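Local coordinates for alanine racemase, biosynthetic (Pseudomonas aeruginosa PAO1, PDB 6A2F), which is an enzyme of the alanine racemase family that carries covalently bound pyridoxal phosphate and joins an N-terminal TIM-barrel domain to a C-terminal beta domain, at residues A[27-32]-A[205-211]; A[75-81]-A[96-101]; A[124-128]-A[158-162]; A[239-243]-A[314-318]; A[286-290]-A[320-324]. All coordinates share one frame. Residues are numbered along the deposited sequence.

Contact 1: residues A[27-32]-A[205-211]; sequences RQAFAV and MDWLRPG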
# COMPACT_ATOMS: atom_id res chain seq x y z
N ARG A 27 -22.04 28.21 -0.87
CA ARG A 27 -22.02 27.04 -1.73
C ARG A 27 -22.04 25.75 -0.91
O ARG A 27 -22.00 25.79 0.31
CB ARG A 27 -20.77 27.10 -2.62
CG ARG A 27 -20.97 27.80 -3.95
CD ARG A 27 -21.37 29.27 -3.86
NE ARG A 27 -21.12 29.96 -5.13
CZ ARG A 27 -20.07 30.76 -5.37
NH1 ARG A 27 -19.93 31.32 -6.56
NH2 ARG A 27 -19.17 31.01 -4.42
N GLN A 28 -22.12 24.62 -1.60
CA GLN A 28 -22.11 23.30 -0.94
C GLN A 28 -20.76 22.61 -1.12
O GLN A 28 -19.99 22.94 -2.03
CB GLN A 28 -23.23 22.42 -1.51
CG GLN A 28 -24.62 23.01 -1.48
CD GLN A 28 -25.20 23.07 -0.08
OE1 GLN A 28 -25.48 22.04 0.54
NE2 GLN A 28 -25.38 24.28 0.43
N ALA A 29 -20.46 21.65 -0.25
CA ALA A 29 -19.22 20.88 -0.37
C ALA A 29 -19.43 19.37 -0.21
O ALA A 29 -20.02 18.91 0.77
CB ALA A 29 -18.17 21.39 0.60
N PHE A 30 -18.94 18.60 -1.19
CA PHE A 30 -18.84 17.15 -1.07
C PHE A 30 -17.66 16.82 -0.16
O PHE A 30 -16.57 17.37 -0.33
CB PHE A 30 -18.57 16.49 -2.42
CG PHE A 30 -19.78 16.32 -3.29
CD1 PHE A 30 -20.78 15.42 -2.96
CD2 PHE A 30 -19.91 17.05 -4.47
CE1 PHE A 30 -21.89 15.25 -3.77
CE2 PHE A 30 -21.02 16.89 -5.29
CZ PHE A 30 -22.01 15.99 -4.94
N ALA A 31 -17.87 15.93 0.80
CA ALA A 31 -16.76 15.31 1.50
C ALA A 31 -16.30 14.11 0.68
O ALA A 31 -17.03 13.12 0.56
CB ALA A 31 -17.15 14.89 2.91
N VAL A 32 -15.12 14.21 0.07
CA VAL A 32 -14.56 13.12 -0.71
C VAL A 32 -13.95 12.11 0.25
O VAL A 32 -12.96 12.39 0.93
CB VAL A 32 -13.51 13.61 -1.74
CG1 VAL A 32 -12.90 12.43 -2.49
CG2 VAL A 32 -14.12 14.60 -2.72
N MET A 205 -17.99 27.28 -8.21
CA MET A 205 -19.29 26.88 -8.77
C MET A 205 -20.35 26.58 -7.69
O MET A 205 -20.56 27.40 -6.80
CB MET A 205 -19.12 25.72 -9.76
CG MET A 205 -18.16 26.00 -10.90
SD MET A 205 -18.77 27.29 -12.01
CE MET A 205 -17.29 27.68 -12.94
N ASP A 206 -21.00 25.42 -7.75
CA ASP A 206 -22.08 25.10 -6.80
C ASP A 206 -21.67 24.10 -5.72
O ASP A 206 -22.06 24.25 -4.56
CB ASP A 206 -23.32 24.58 -7.54
CG ASP A 206 -23.84 25.56 -8.57
OD1 ASP A 206 -24.10 26.73 -8.22
OD2 ASP A 206 -23.99 25.15 -9.74
N TRP A 207 -20.90 23.09 -6.11
CA TRP A 207 -20.44 22.05 -5.19
C TRP A 207 -18.92 21.91 -5.23
O TRP A 207 -18.34 21.57 -6.27
CB TRP A 207 -21.11 20.70 -5.49
CG TRP A 207 -22.53 20.60 -5.02
CD1 TRP A 207 -23.63 21.14 -5.63
CD2 TRP A 207 -23.02 19.91 -3.86
NE1 TRP A 207 -24.77 20.85 -4.91
CE2 TRP A 207 -24.42 20.09 -3.82
CE3 TRP A 207 -22.41 19.16 -2.84
CZ2 TRP A 207 -25.23 19.55 -2.81
CZ3 TRP A 207 -23.21 18.63 -1.83
CH2 TRP A 207 -24.61 18.82 -1.83
N LEU A 208 -18.28 22.18 -4.10
CA LEU A 208 -16.85 21.94 -3.93
C LEU A 208 -16.62 20.44 -3.75
O LEU A 208 -17.51 19.72 -3.31
CB LEU A 208 -16.34 22.69 -2.70
CG LEU A 208 -16.68 24.17 -2.54
CD1 LEU A 208 -16.25 24.66 -1.16
CD2 LEU A 208 -16.07 25.03 -3.64
N ARG A 209 -15.43 19.97 -4.11
CA ARG A 209 -15.09 18.56 -3.91
C ARG A 209 -13.76 18.40 -3.18
O ARG A 209 -12.79 17.89 -3.75
CB ARG A 209 -15.02 17.81 -5.25
CG ARG A 209 -16.23 18.00 -6.15
CD ARG A 209 -16.22 17.00 -7.30
NE ARG A 209 -14.98 17.01 -8.07
CZ ARG A 209 -14.72 17.82 -9.10
NH1 ARG A 209 -15.62 18.72 -9.50
NH2 ARG A 209 -13.56 17.74 -9.72
N PRO A 210 -13.71 18.84 -1.90
CA PRO A 210 -12.47 18.65 -1.15
C PRO A 210 -12.24 17.21 -0.73
O PRO A 210 -13.14 16.56 -0.18
CB PRO A 210 -12.65 19.56 0.07
CG PRO A 210 -14.11 19.69 0.24
CD PRO A 210 -14.68 19.65 -1.15
N GLY A 211 -11.04 16.71 -1.01
CA GLY A 211 -10.57 15.41 -0.55
C GLY A 211 -9.40 15.56 0.40
O GLY A 211 -9.58 15.68 1.62

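Contact 2: residues A[75-81]-A[96-101]; sequences RILLLEG and LDLVIQ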
# COMPACT_ATOMS: atom_id res chain seq x y z
N ARG A 75 -26.76 13.04 0.08
CA ARG A 75 -26.34 12.98 -1.31
C ARG A 75 -25.01 12.21 -1.41
O ARG A 75 -24.04 12.54 -0.74
CB ARG A 75 -26.18 14.40 -1.87
CG ARG A 75 -26.04 14.46 -3.39
CD ARG A 75 -25.57 15.82 -3.87
NE ARG A 75 -26.64 16.83 -3.95
CZ ARG A 75 -27.28 17.18 -5.06
NH1 ARG A 75 -26.99 16.59 -6.22
NH2 ARG A 75 -28.22 18.11 -5.02
N ILE A 76 -25.01 11.16 -2.23
CA ILE A 76 -23.79 10.39 -2.50
C ILE A 76 -23.49 10.38 -4.01
O ILE A 76 -24.29 9.89 -4.81
CB ILE A 76 -23.86 8.93 -1.97
CG1 ILE A 76 -24.28 8.90 -0.49
CG2 ILE A 76 -22.53 8.23 -2.16
CD1 ILE A 76 -24.70 7.53 0.01
N LEU A 77 -22.35 10.95 -4.37
CA LEU A 77 -21.93 11.03 -5.77
C LEU A 77 -20.93 9.93 -6.12
O LEU A 77 -19.92 9.76 -5.45
CB LEU A 77 -21.29 12.40 -6.02
CG LEU A 77 -20.58 12.63 -7.36
CD1 LEU A 77 -21.57 12.56 -8.51
CD2 LEU A 77 -19.85 13.96 -7.34
N LEU A 78 -21.25 9.17 -7.17
CA LEU A 78 -20.28 8.26 -7.77
C LEU A 78 -19.44 9.06 -8.76
O LEU A 78 -19.92 9.45 -9.82
CB LEU A 78 -20.99 7.12 -8.51
CG LEU A 78 -21.87 6.11 -7.78
CD1 LEU A 78 -22.67 5.30 -8.79
CD2 LEU A 78 -21.05 5.19 -6.89
N LEU A 79 -18.18 9.31 -8.41
CA LEU A 79 -17.29 10.16 -9.21
C LEU A 79 -17.02 9.61 -10.61
O LEU A 79 -16.90 10.38 -11.56
CB LEU A 79 -15.97 10.41 -8.47
CG LEU A 79 -16.04 11.27 -7.21
CD1 LEU A 79 -14.79 11.12 -6.36
CD2 LEU A 79 -16.30 12.73 -7.54
N GLU A 80 -16.93 8.29 -10.73
CA GLU A 80 -16.65 7.64 -12.01
C GLU A 80 -17.92 7.04 -12.63
O GLU A 80 -17.86 6.40 -13.68
CB GLU A 80 -15.59 6.55 -11.85
CG GLU A 80 -14.23 7.06 -11.38
CD GLU A 80 -13.29 5.93 -10.98
OE1 GLU A 80 -13.30 4.88 -11.67
OE2 GLU A 80 -12.55 6.10 -9.99
N GLY A 81 -19.06 7.26 -11.97
CA GLY A 81 -20.32 6.65 -12.38
C GLY A 81 -20.33 5.14 -12.19
O GLY A 81 -19.51 4.59 -11.45
N LEU A 96 -28.34 7.18 -5.54
CA LEU A 96 -27.04 7.78 -5.77
C LEU A 96 -27.05 8.77 -6.92
O LEU A 96 -27.87 8.66 -7.84
CB LEU A 96 -25.99 6.69 -6.05
CG LEU A 96 -25.81 5.58 -5.01
CD1 LEU A 96 -24.76 4.60 -5.50
CD2 LEU A 96 -25.43 6.13 -3.65
N ASP A 97 -26.14 9.74 -6.85
CA ASP A 97 -25.88 10.64 -7.96
C ASP A 97 -24.98 9.94 -8.96
O ASP A 97 -23.91 9.45 -8.59
CB ASP A 97 -25.22 11.93 -7.49
CG ASP A 97 -26.20 12.90 -6.87
OD1 ASP A 97 -27.27 12.48 -6.39
OD2 ASP A 97 -25.87 14.11 -6.85
N LEU A 98 -25.41 9.90 -10.21
CA LEU A 98 -24.64 9.24 -11.25
C LEU A 98 -23.76 10.21 -12.01
O LEU A 98 -24.08 11.40 -12.12
CB LEU A 98 -25.56 8.49 -12.21
CG LEU A 98 -26.52 7.45 -11.61
CD1 LEU A 98 -27.36 6.83 -12.72
CD2 LEU A 98 -25.78 6.38 -10.81
N VAL A 99 -22.65 9.69 -12.52
CA VAL A 99 -21.80 10.40 -13.47
C VAL A 99 -21.86 9.67 -14.82
O VAL A 99 -21.85 8.44 -14.87
CB VAL A 99 -20.34 10.52 -12.96
CG1 VAL A 99 -19.36 10.69 -14.10
CG2 VAL A 99 -20.21 11.68 -11.98
N ILE A 100 -21.96 10.45 -15.89
CA ILE A 100 -21.78 9.94 -17.26
C ILE A 100 -20.57 10.63 -17.92
O ILE A 100 -20.55 11.85 -18.07
CB ILE A 100 -23.06 10.08 -18.11
CG1 ILE A 100 -24.20 9.26 -17.51
CG2 ILE A 100 -22.79 9.65 -19.55
CD1 ILE A 100 -25.56 9.54 -18.10
N GLN A 101 -19.58 9.82 -18.30
CA GLN A 101 -18.28 10.29 -18.82
C GLN A 101 -18.06 9.93 -20.28
O GLN A 101 -17.26 10.58 -20.95
CB GLN A 101 -17.14 9.62 -18.08
CG GLN A 101 -17.12 9.82 -16.59
CD GLN A 101 -16.33 8.76 -15.87
OE1 GLN A 101 -16.12 7.66 -16.38
NE2 GLN A 101 -15.88 9.08 -14.66
O HOH W 1 -27.35 10.97 -4.03

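Contact 3: residues A[124-128]-A[158-162]; sequences LDSGM and SHFAC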
# COMPACT_ATOMS: atom_id res chain seq x y z
N LEU A 124 -17.24 16.66 -18.17
CA LEU A 124 -16.44 17.27 -19.21
C LEU A 124 -14.97 16.91 -19.03
O LEU A 124 -14.42 17.02 -17.93
CB LEU A 124 -16.60 18.80 -19.15
CG LEU A 124 -15.66 19.65 -20.01
CD1 LEU A 124 -16.00 19.53 -21.49
CD2 LEU A 124 -15.72 21.10 -19.55
N ASP A 125 -14.32 16.57 -20.13
CA ASP A 125 -12.90 16.35 -20.10
C ASP A 125 -12.38 17.70 -20.55
O ASP A 125 -12.53 18.07 -21.71
CB ASP A 125 -12.48 15.26 -21.08
CG ASP A 125 -10.97 15.15 -21.23
OD1 ASP A 125 -10.24 15.75 -20.43
OD2 ASP A 125 -10.52 14.47 -22.16
N SER A 126 -11.79 18.45 -19.64
CA SER A 126 -11.30 19.79 -19.94
C SER A 126 -9.79 19.92 -20.14
O SER A 126 -9.28 21.02 -20.29
CB SER A 126 -11.79 20.80 -18.90
OG SER A 126 -11.35 20.46 -17.61
N GLY A 127 -9.08 18.80 -20.18
CA GLY A 127 -7.64 18.84 -20.34
C GLY A 127 -6.90 17.74 -19.61
O GLY A 127 -5.73 17.50 -19.88
N MET A 128 -7.58 17.04 -18.70
CA MET A 128 -7.01 15.89 -18.00
C MET A 128 -6.75 14.76 -18.99
O MET A 128 -5.77 14.03 -18.88
CB MET A 128 -7.95 15.41 -16.90
CG MET A 128 -7.56 15.82 -15.50
SD MET A 128 -6.26 14.80 -14.79
CE MET A 128 -6.82 14.71 -13.10
N SER A 158 -16.18 18.70 -13.95
CA SER A 158 -14.86 18.53 -14.55
C SER A 158 -13.81 18.61 -13.45
O SER A 158 -14.11 18.97 -12.31
CB SER A 158 -14.61 19.58 -15.63
OG SER A 158 -13.66 19.12 -16.56
N HIS A 159 -12.57 18.27 -13.80
CA HIS A 159 -11.51 18.12 -12.81
C HIS A 159 -10.18 18.65 -13.35
O HIS A 159 -9.80 18.34 -14.48
CB HIS A 159 -11.39 16.64 -12.41
CG HIS A 159 -10.48 16.38 -11.26
ND1 HIS A 159 -10.84 16.64 -9.95
CD2 HIS A 159 -9.23 15.86 -11.20
CE1 HIS A 159 -9.85 16.30 -9.15
NE2 HIS A 159 -8.86 15.83 -9.88
N PHE A 160 -9.49 19.46 -12.54
CA PHE A 160 -8.21 20.08 -12.92
C PHE A 160 -7.06 19.08 -12.92
O PHE A 160 -7.07 18.13 -12.15
CB PHE A 160 -7.84 21.20 -11.94
CG PHE A 160 -8.64 22.46 -12.11
CD1 PHE A 160 -8.56 23.20 -13.29
CD2 PHE A 160 -9.42 22.95 -11.07
CE1 PHE A 160 -9.28 24.38 -13.43
CE2 PHE A 160 -10.14 24.13 -11.20
CZ PHE A 160 -10.07 24.85 -12.39
N ALA A 161 -6.07 19.33 -13.77
CA ALA A 161 -4.86 18.48 -13.82
C ALA A 161 -3.66 19.07 -13.06
O ALA A 161 -2.76 18.34 -12.66
CB ALA A 161 -4.47 18.19 -15.27
N CYS A 162 -3.66 20.39 -12.88
CA CYS A 162 -2.49 21.08 -12.35
C CYS A 162 -2.83 22.21 -11.38
O CYS A 162 -2.02 23.12 -11.17
CB CYS A 162 -1.63 21.66 -13.49
SG CYS A 162 -1.21 20.52 -14.83
O HOH W 2 -10.68 17.25 -17.21

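Contact 4: residues A[239-243]-A[314-318]; sequences QLISL and EARVG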
# COMPACT_ATOMS: atom_id res chain seq x y z
N GLN A 239 7.48 2.12 17.39
CA GLN A 239 8.45 2.08 18.48
C GLN A 239 9.80 1.56 18.05
O GLN A 239 9.91 0.81 17.07
CB GLN A 239 7.93 1.19 19.62
CG GLN A 239 7.24 1.94 20.75
CD GLN A 239 6.56 1.01 21.73
OE1 GLN A 239 7.14 -0.00 22.14
NE2 GLN A 239 5.33 1.34 22.10
N LEU A 240 10.83 1.96 18.78
CA LEU A 240 12.14 1.34 18.67
C LEU A 240 12.07 -0.04 19.31
O LEU A 240 11.69 -0.17 20.48
CB LEU A 240 13.21 2.18 19.38
CG LEU A 240 13.59 3.55 18.81
CD1 LEU A 240 14.63 4.18 19.71
CD2 LEU A 240 14.10 3.45 17.38
N ILE A 241 12.40 -1.06 18.53
CA ILE A 241 12.35 -2.46 18.97
C ILE A 241 13.75 -3.06 19.08
O ILE A 241 13.93 -4.18 19.57
CB ILE A 241 11.45 -3.33 18.06
CG1 ILE A 241 12.00 -3.37 16.62
CG2 ILE A 241 10.01 -2.82 18.09
CD1 ILE A 241 11.31 -4.36 15.70
N SER A 242 14.74 -2.29 18.61
CA SER A 242 16.14 -2.69 18.69
C SER A 242 17.06 -1.48 18.60
O SER A 242 16.71 -0.46 17.99
CB SER A 242 16.49 -3.69 17.58
OG SER A 242 17.81 -4.15 17.73
N LEU A 243 18.23 -1.60 19.23
CA LEU A 243 19.24 -0.56 19.20
C LEU A 243 20.62 -1.21 19.16
O LEU A 243 20.92 -2.11 19.95
CB LEU A 243 19.08 0.35 20.42
CG LEU A 243 19.80 1.70 20.52
CD1 LEU A 243 19.95 2.41 19.19
CD2 LEU A 243 19.05 2.57 21.51
N GLU A 314 20.26 9.51 24.17
CA GLU A 314 19.30 9.12 25.20
C GLU A 314 18.15 8.24 24.70
O GLU A 314 17.34 7.75 25.50
CB GLU A 314 18.77 10.35 25.94
CG GLU A 314 19.76 10.98 26.93
CD GLU A 314 19.96 10.17 28.21
OE1 GLU A 314 19.59 8.97 28.25
OE2 GLU A 314 20.48 10.73 29.19
N ALA A 315 18.08 8.02 23.39
CA ALA A 315 17.07 7.15 22.80
C ALA A 315 17.25 5.70 23.27
O ALA A 315 18.37 5.20 23.32
CB ALA A 315 17.12 7.22 21.28
N ARG A 316 16.14 5.06 23.64
CA ARG A 316 16.15 3.70 24.17
C ARG A 316 15.08 2.84 23.51
O ARG A 316 14.08 3.36 23.01
CB ARG A 316 15.94 3.71 25.69
CG ARG A 316 17.05 4.38 26.48
CD ARG A 316 18.29 3.50 26.59
NE ARG A 316 18.35 2.78 27.86
CZ ARG A 316 19.08 3.18 28.91
NH1 ARG A 316 19.06 2.46 30.03
NH2 ARG A 316 19.81 4.28 28.84
N VAL A 317 15.29 1.52 23.51
CA VAL A 317 14.28 0.56 23.05
C VAL A 317 12.97 0.79 23.81
O VAL A 317 12.96 0.88 25.04
CB VAL A 317 14.76 -0.90 23.22
CG1 VAL A 317 13.61 -1.88 23.02
CG2 VAL A 317 15.89 -1.20 22.25
N GLY A 318 11.88 0.92 23.06
CA GLY A 318 10.57 1.20 23.63
C GLY A 318 10.07 2.61 23.36
O GLY A 318 8.88 2.89 23.49

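Contact 5: residues A[286-290]-A[320-324]; sequences PVLVG and PVELW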
# COMPACT_ATOMS: atom_id res chain seq x y z
N PRO A 286 12.94 11.94 6.92
CA PRO A 286 12.80 12.34 8.32
C PRO A 286 11.90 11.41 9.14
O PRO A 286 10.96 10.79 8.61
CB PRO A 286 12.16 13.73 8.22
CG PRO A 286 11.41 13.70 6.93
CD PRO A 286 12.25 12.86 6.01
N VAL A 287 12.21 11.33 10.44
CA VAL A 287 11.40 10.60 11.40
C VAL A 287 11.52 11.28 12.78
O VAL A 287 12.47 12.03 13.02
CB VAL A 287 11.81 9.11 11.46
CG1 VAL A 287 12.85 8.85 12.54
CG2 VAL A 287 10.59 8.23 11.66
N LEU A 288 10.55 11.04 13.66
CA LEU A 288 10.65 11.52 15.04
C LEU A 288 10.88 10.36 16.01
O LEU A 288 10.16 9.37 15.99
CB LEU A 288 9.42 12.31 15.45
CG LEU A 288 9.08 13.64 14.77
CD1 LEU A 288 8.04 14.39 15.60
CD2 LEU A 288 10.31 14.52 14.54
N VAL A 289 11.90 10.51 16.86
CA VAL A 289 12.17 9.56 17.94
C VAL A 289 12.09 10.31 19.26
O VAL A 289 12.91 11.20 19.52
CB VAL A 289 13.55 8.86 17.78
CG1 VAL A 289 13.77 7.83 18.87
CG2 VAL A 289 13.67 8.21 16.40
N GLY A 290 11.10 9.97 20.07
CA GLY A 290 10.83 10.69 21.32
C GLY A 290 10.51 12.15 21.08
O GLY A 290 10.87 13.02 21.88
N PRO A 320 8.74 5.98 21.57
CA PRO A 320 7.78 6.18 20.48
C PRO A 320 8.44 6.76 19.23
O PRO A 320 9.32 7.62 19.33
CB PRO A 320 6.78 7.18 21.07
CG PRO A 320 7.54 7.90 22.13
CD PRO A 320 8.47 6.88 22.71
N VAL A 321 8.02 6.28 18.06
CA VAL A 321 8.53 6.78 16.79
C VAL A 321 7.36 7.30 15.95
O VAL A 321 6.47 6.54 15.59
CB VAL A 321 9.30 5.69 16.01
CG1 VAL A 321 9.65 6.16 14.60
CG2 VAL A 321 10.57 5.29 16.75
N GLU A 322 7.37 8.60 15.66
CA GLU A 322 6.37 9.18 14.75
C GLU A 322 6.85 9.13 13.30
O GLU A 322 7.83 9.78 12.93
CB GLU A 322 6.01 10.62 15.15
CG GLU A 322 4.89 11.21 14.31
CD GLU A 322 4.40 12.56 14.81
OE1 GLU A 322 4.22 13.47 13.98
OE2 GLU A 322 4.18 12.71 16.03
N LEU A 323 6.16 8.33 12.48
CA LEU A 323 6.46 8.25 11.05
C LEU A 323 5.84 9.45 10.34
O LEU A 323 6.43 10.00 9.42
CB LEU A 323 5.96 6.94 10.43
CG LEU A 323 6.65 5.59 10.71
CD1 LEU A 323 8.17 5.67 10.74
CD2 LEU A 323 6.12 4.94 11.98
N TRP A 324 4.63 9.82 10.77
CA TRP A 324 4.00 11.09 10.41
C TRP A 324 2.82 11.40 11.32
O TRP A 324 2.26 10.50 11.94
CB TRP A 324 3.59 11.15 8.94
CG TRP A 324 2.63 10.09 8.46
CD1 TRP A 324 1.28 10.01 8.71
CD2 TRP A 324 2.95 8.97 7.62
NE1 TRP A 324 0.75 8.91 8.08
CE2 TRP A 324 1.75 8.25 7.41
CE3 TRP A 324 4.13 8.51 7.03
CZ2 TRP A 324 1.69 7.09 6.63
CZ3 TRP A 324 4.08 7.35 6.26
CH2 TRP A 324 2.87 6.66 6.06
O HOH W 3 9.09 8.85 8.54

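Contact 1: residues A[27-32]-A[205-211]
Strand 28-32 takes strand 207-208 as a parallel partner, and four backbone hydrogen bonds run along the seam: Gln28 N to Asp206 O (3.0 Å), Leu208 N to Gln28 O (2.8 Å), Phe30 N to Leu208 O (2.8 Å) and Val32 N to Pro210 O (3.1 Å). Pro210 lacks an N-H, so its CD lies 3.1 Å from Phe30 O where a donor might have stood. Gln28, chi1 m, lays its CB over the six-membered ring of Trp207, 3.4 Å from the centroid, a CH-pi contact. Beside it, the m rotamer of Phe30 brings CE2 within 3.6 Å of Trp207 CE3, the two rings meeting obliquely. Small Ala29 leaves room on the other face for Leu208, CB to CB 4.0 Å. Gly211 suits its place because a CB would crowd Val32. Arg209, whose CA-CB bond points sideways, carries its guanidinium off from the seam (chi1 to chi3 m, t, m) to bond N1 of the cofactor-modified residue 34, Ser158 O and His159 ND1. The pair belongs to the barrel wall: strand 55-58 flanks 28-32 on its other edge, helix 10-22 covers Ala29, Ala31 and Pro210, and strand 75-78 meets Phe30 and Trp207 inside.

Contact 2: residues A[75-81]-A[96-101]
Charge and hydrogen bonding come first. Arg75 NH1 forms a salt bridge with Asp97 OD2 at 2.8 Å; the guanidinium meets Glu153 as well, and the carboxylate is bonded also by Trp121 and Asn119, so the buried carboxylate is compensated on several sides, and the guanidinium has a second acidic partner. Two backbone hydrogen bonds surround the single bridge of Leu77 with Asp97: Asp97 N to Ile76 O (2.8 Å) and Leu78 N to Asp97 O (3.0 Å). A water accepts from Ile76 N at 3.0 Å and lies 2.8 Å from Asp97 OD1.

Apolar packing follows. Ile76 CB meets Leu96 CD2 at 3.6 Å, while Leu78 CD1 lies 4.0 Å from Leu96 CD1 and 3.9 Å from Leu98 CD2; Ile76 and Leu96 pack against helix 61-70. Separately, Leu77 CD1 packs on Val99 CG2 (3.8 Å).

Steric fit decides the last element. Gly81 has positive phi, and a CB there would clash with Val99 O; without one, its CA approaches Val99 O at 3.4 Å as a CA-H...O contact.

Helix 87-93 lies between strands 75-78 and 98-100, which run in the same direction (28° apart), giving the beta-alpha-beta crossover of a TIM barrel. The loop beyond Leu78 reaches the ligand end, with the Glu80 side chain about 4 Å, nearest atoms, from a bound D-lysine.

Contact 3: residues A[124-128]-A[158-162]
Two serine hydroxyls form a short relay across this contact: Ser126 OG donates to Ser158 OG (2.9 Å), which in turn donates to Leu124 O at 2.6 Å. The setting is the TIM barrel, where 124-128 and 158-162 are loops following the neighbouring strands 118-123 and 151-157. Serine suits both positions, since a small hydroxyl can give one bond and take another; Ser126 OG also receives one from Gln174. A water accepts from Ser126 N (2.9 Å) and donates to His159 O (3.1 Å), filling the gap between the backbones. Asp125 OD1 accepts from Gly127 N at 3.3 Å, making an Asx turn, and the backbone angles of Gly127 would jam any CB against the preceding carbonyl. Polar ends lead on to the second subunit: Asp125 forms a salt bridge with its Arg244, and His159 NE2 bonds its Tyr254, a ligand-pocket residue. Flexible Met128 fits the remaining hollow, SD 3.9 Å from Ala161 CB, with CE at the edge of the His159 ring, 3.3 Å from CD2.

Contact 4: residues A[239-243]-A[314-318]
At Gln239 the aliphatic part of the side chain lies along the loop, CG 3.3 Å from Gly318 O. Leu240 follows with the hydrogen bond that joins the segments: its O accepts from Gly318 N at 2.8 Å. Its side chain points into the loop, placing CD1 3.4 Å from Arg316 O and 4.2 Å from Ala315 CB, where a small residue fits. Gly318 adopts backbone angles that would jam a CB against the carbonyl before it. Ile241 and Ser242 both face Thr268, a classic beta bulge, and both turn their side chains away; Val317 CG1 and CG2 nevertheless lie against their backbone. Leu243 points back, its CB 4.0 Å from Val317 CG2 and its CD2 3.3 Å from Ala315 O, so two branched residues pack together. The loop thus lies across strand 234-246 of the C-terminal domain's mixed beta sheet just before entering strand 320-322, with strand 264-269 flanking the bulged side, Leu309 under Leu240 and Leu243, and the second subunit meeting Ile241, Ser242 and Val317 through its Glu80, Leu131 and Glu104.

Contact 5: residues A[286-290]-A[320-324]
Three backbone hydrogen bonds tie segment 286-290 to strand 320-322. Glu322 N gives to Leu288 O at 2.9 Å and Leu288 N to Glu322 O at 3.1 Å, the two bonds of an antiparallel hydrogen-bonded pair, and Gly290 N gives to Pro320 O at 3.0 Å. Both strands belong to the mixed beta sheet of the C-terminal domain, and their directions differ by 153°. Proline is tolerated at 320 because its carbonyl, which needs no N-H, makes the bond. Gly290 has positive phi, which favours glycine, and lies where the chain turns toward strand 292-296. A water extends the ladder, donating to Pro286 O (2.7 Å) and Leu323 O (3.0 Å), at Leu323, where the chain turns a corner. The close carbonyl Leu288 O also receives a CA-H...O contact from Val321 CA at 3.2 Å.

Outward from the backbone, Leu288 and Glu322 share one face, CB to CB 3.8 Å; the carboxylate OE1 extends to bond the backbone N of Gly327 and Leu328. Valines, well suited to strands, line the other face, where Val289 packs on Leu240 and Leu309 and Val287 on Val307. Val287 CG2 touches Val321 CG1 at 3.7 Å, and Leu323, though its CA-CB bond points away, bends so that CD1 comes 3.6 Å from Val287 CG2.

How the contacts relate
Contacts 1, 2 and 3 lie in the TIM barrel, their centres 14 to 17 Å apart, whereas contacts 4 and 5 sit in the C-terminal domain on the opposite side of the chain's centre, their centres at least 34 Å from those of the first three. Contact 1 spans the sequence that contains contacts 2 and then 3. It meets contact 2 within the barrel, Phe30 packing on Leu77, and contact 3 through Arg209. Contacts 4 and 5, 11 Å apart, interleave along the chain and share the mixed sheet, where strands 234-246 and 320-322 are neighbours. Contacts 2, 3 and 4 touch the second subunit, so both domains help build the dimer and its ligand pockets.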